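Local coordinates for glutathione S-transferase, N-terminal domain protein (Pseudomonas putida, PDB 4NAX), which binds oxidized glutathione disulfide, one molecule per subunit, and probably acts as a transferase of the glutathione S-transferase superfamily, at residues Q103-D108 / Y178-I183. Residues are numbered along the deposited sequence; the frame is centred on the assembly and turned at random.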
loop_
_atom_site.group_PDB
_atom_site.type_symbol
_atom_site.label_atom_id
_atom_site.label_comp_id
_atom_site.label_asym_id
_atom_site.label_seq_id
_atom_site.Cartn_x
_atom_site.Cartn_y
_atom_site.Cartn_z
ATOM N N GLN A 103 -4.637 19.397 4.745
ATOM C CA GLN A 103 -5.007 18.840 6.045
ATOM C C GLN A 103 -4.588 17.377 6.147
ATOM O O GLN A 103 -4.617 16.642 5.162
ATOM C CB GLN A 103 -6.530 18.911 6.211
ATOM C CG GLN A 103 -7.101 20.326 6.223
ATOM C CD GLN A 103 -8.602 20.323 6.440
ATOM O OE1 GLN A 103 -9.092 19.732 7.395
ATOM N NE2 GLN A 103 -9.339 20.975 5.555
ATOM N N LEU A 104 -4.227 16.966 7.356
ATOM C CA LEU A 104 -4.048 15.563 7.730
ATOM C C LEU A 104 -2.838 14.896 7.107
ATOM O O LEU A 104 -2.717 13.667 7.089
ATOM C CB LEU A 104 -5.340 14.768 7.517
ATOM C CG LEU A 104 -6.509 15.302 8.363
ATOM C CD1 LEU A 104 -7.811 14.667 7.947
ATOM C CD2 LEU A 104 -6.323 15.053 9.843
ATOM N N LEU A 105 -1.895 15.716 6.678
ATOM C CA LEU A 105 -0.568 15.247 6.284
ATOM C C LEU A 105 0.351 16.435 6.529
ATOM O O LEU A 105 0.210 17.472 5.897
ATOM C CB LEU A 105 -0.519 14.812 4.823
ATOM C CG LEU A 105 0.823 14.322 4.270
ATOM C CD1 LEU A 105 1.406 13.180 5.094
ATOM C CD2 LEU A 105 0.688 13.911 2.801
ATOM N N SER A 106 1.273 16.287 7.469
ATOM C CA SER A 106 2.100 17.400 7.914
ATOM C C SER A 106 2.852 18.047 6.784
ATOM O O SER A 106 3.340 17.368 5.893
ATOM C CB SER A 106 3.125 16.907 8.923
ATOM O OG SER A 106 3.878 17.982 9.462
ATOM N N GLN A 107 2.986 19.367 6.888
ATOM C CA GLN A 107 3.842 20.147 6.004
ATOM C C GLN A 107 5.313 20.078 6.433
ATOM O O GLN A 107 6.197 20.449 5.657
ATOM C CB GLN A 107 3.435 21.628 5.948
ATOM C CG GLN A 107 1.936 21.927 5.928
ATOM C CD GLN A 107 1.351 22.031 4.535
ATOM O OE1 GLN A 107 1.997 22.528 3.612
ATOM N NE2 GLN A 107 0.110 21.562 4.375
ATOM N N ASP A 108 5.575 19.646 7.665
ATOM C CA ASP A 108 6.939 19.398 8.091
ATOM C C ASP A 108 7.456 18.176 7.324
ATOM O O ASP A 108 6.844 17.113 7.410
ATOM C CB ASP A 108 7.021 19.114 9.591
ATOM C CG ASP A 108 8.412 18.679 9.994
ATOM O OD1 ASP A 108 9.324 19.521 9.960
ATOM O OD2 ASP A 108 8.610 17.488 10.290
ATOM N N TYR A 178 -2.846 13.922 14.293
ATOM C CA TYR A 178 -3.832 13.088 13.621
ATOM C C TYR A 178 -3.658 13.229 12.116
ATOM O O TYR A 178 -3.480 14.331 11.596
ATOM C CB TYR A 178 -5.231 13.526 14.042
ATOM C CG TYR A 178 -6.394 12.785 13.398
ATOM C CD1 TYR A 178 -6.560 11.425 13.571
ATOM C CD2 TYR A 178 -7.350 13.474 12.660
ATOM C CE1 TYR A 178 -7.653 10.758 13.037
ATOM C CE2 TYR A 178 -8.440 12.828 12.120
ATOM C CZ TYR A 178 -8.595 11.462 12.301
ATOM O OH TYR A 178 -9.695 10.797 11.790
ATOM N N SER A 179 -3.679 12.109 11.402
ATOM C CA SER A 179 -3.313 12.136 9.989
ATOM C C SER A 179 -4.009 11.050 9.200
ATOM O O SER A 179 -4.706 10.176 9.744
ATOM C CB SER A 179 -1.804 11.916 9.846
ATOM O OG SER A 179 -1.457 10.540 10.035
ATOM N N ILE A 180 -3.770 11.095 7.889
ATOM C CA ILE A 180 -4.225 10.037 7.001
ATOM C C ILE A 180 -3.733 8.644 7.395
ATOM O O ILE A 180 -4.371 7.651 7.014
ATOM C CB ILE A 180 -3.887 10.330 5.518
ATOM C CG1 ILE A 180 -2.385 10.494 5.267
ATOM C CG2 ILE A 180 -4.696 11.527 5.042
ATOM C CD1 ILE A 180 -2.045 10.703 3.797
ATOM N N ALA A 181 -2.610 8.530 8.112
ATOM C CA ALA A 181 -2.186 7.197 8.577
ATOM C C ALA A 181 -3.199 6.619 9.571
ATOM O O ALA A 181 -3.485 5.417 9.545
ATOM C CB ALA A 181 -0.794 7.237 9.198
ATOM N N ASP A 182 -3.711 7.443 10.480
ATOM C CA ASP A 182 -4.735 6.982 11.424
ATOM C C ASP A 182 -6.014 6.596 10.701
ATOM O O ASP A 182 -6.633 5.575 11.000
ATOM C CB ASP A 182 -5.027 8.035 12.474
ATOM C CG ASP A 182 -3.766 8.527 13.146
ATOM O OD1 ASP A 182 -3.104 7.729 13.834
ATOM O OD2 ASP A 182 -3.424 9.703 12.969
ATOM N N ILE A 183 -6.404 7.438 9.751
ATOM C CA ILE A 183 -7.618 7.196 8.983
ATOM C C ILE A 183 -7.508 5.888 8.186
ATOM O O ILE A 183 -8.492 5.159 8.029
ATOM C CB ILE A 183 -7.939 8.412 8.092
ATOM C CG1 ILE A 183 -8.306 9.603 8.998
ATOM C CG2 ILE A 183 -9.070 8.103 7.116
ATOM C CD1 ILE A 183 -8.382 10.924 8.267
#
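L104 O accepts a hydrogen bond from I180 N, 2.9 Å long and close to straight (162° at the hydrogen), with the donor in the carbonyl plane. The two methyls of L104 diverge to different partners. CD2 lies 3.4 Å from Y178 CD2, meeting the ring obliquely, while CD1 reaches I183 CD1 at 3.8 Å, the two side chains crossing at about a right angle. I180 CG2 packs near L104 CB, and L105 CD2 adds a looser contact with I180 CD1 at 4.3 Å.

Behind this first shell stands a capping box. S179 OG sits between the backbone N and the carbonyl carbon (chi1 76°), where it accepts from A181 N at 3.0 Å. S179 N donates a hydrogen bond to the anti lone pair of D182 OD2 at 2.9 Å. D182 OD1 in turn takes M174 N, and Y178 OH bonds E40. M37 of helix 31-41 touches both L104 and I180, placing the contact where the N-terminal thioredoxin-like domain meets the helical domain.

The capping box matches the N-capping box known from the GST fold at the start of this helix. It serves the amides of S179 and A181; L104 O supplies the acceptor for I180 N, a first-turn amide with no helical carbonyl one turn earlier to pair with, tying the interdomain loop to the start of helix 180-193.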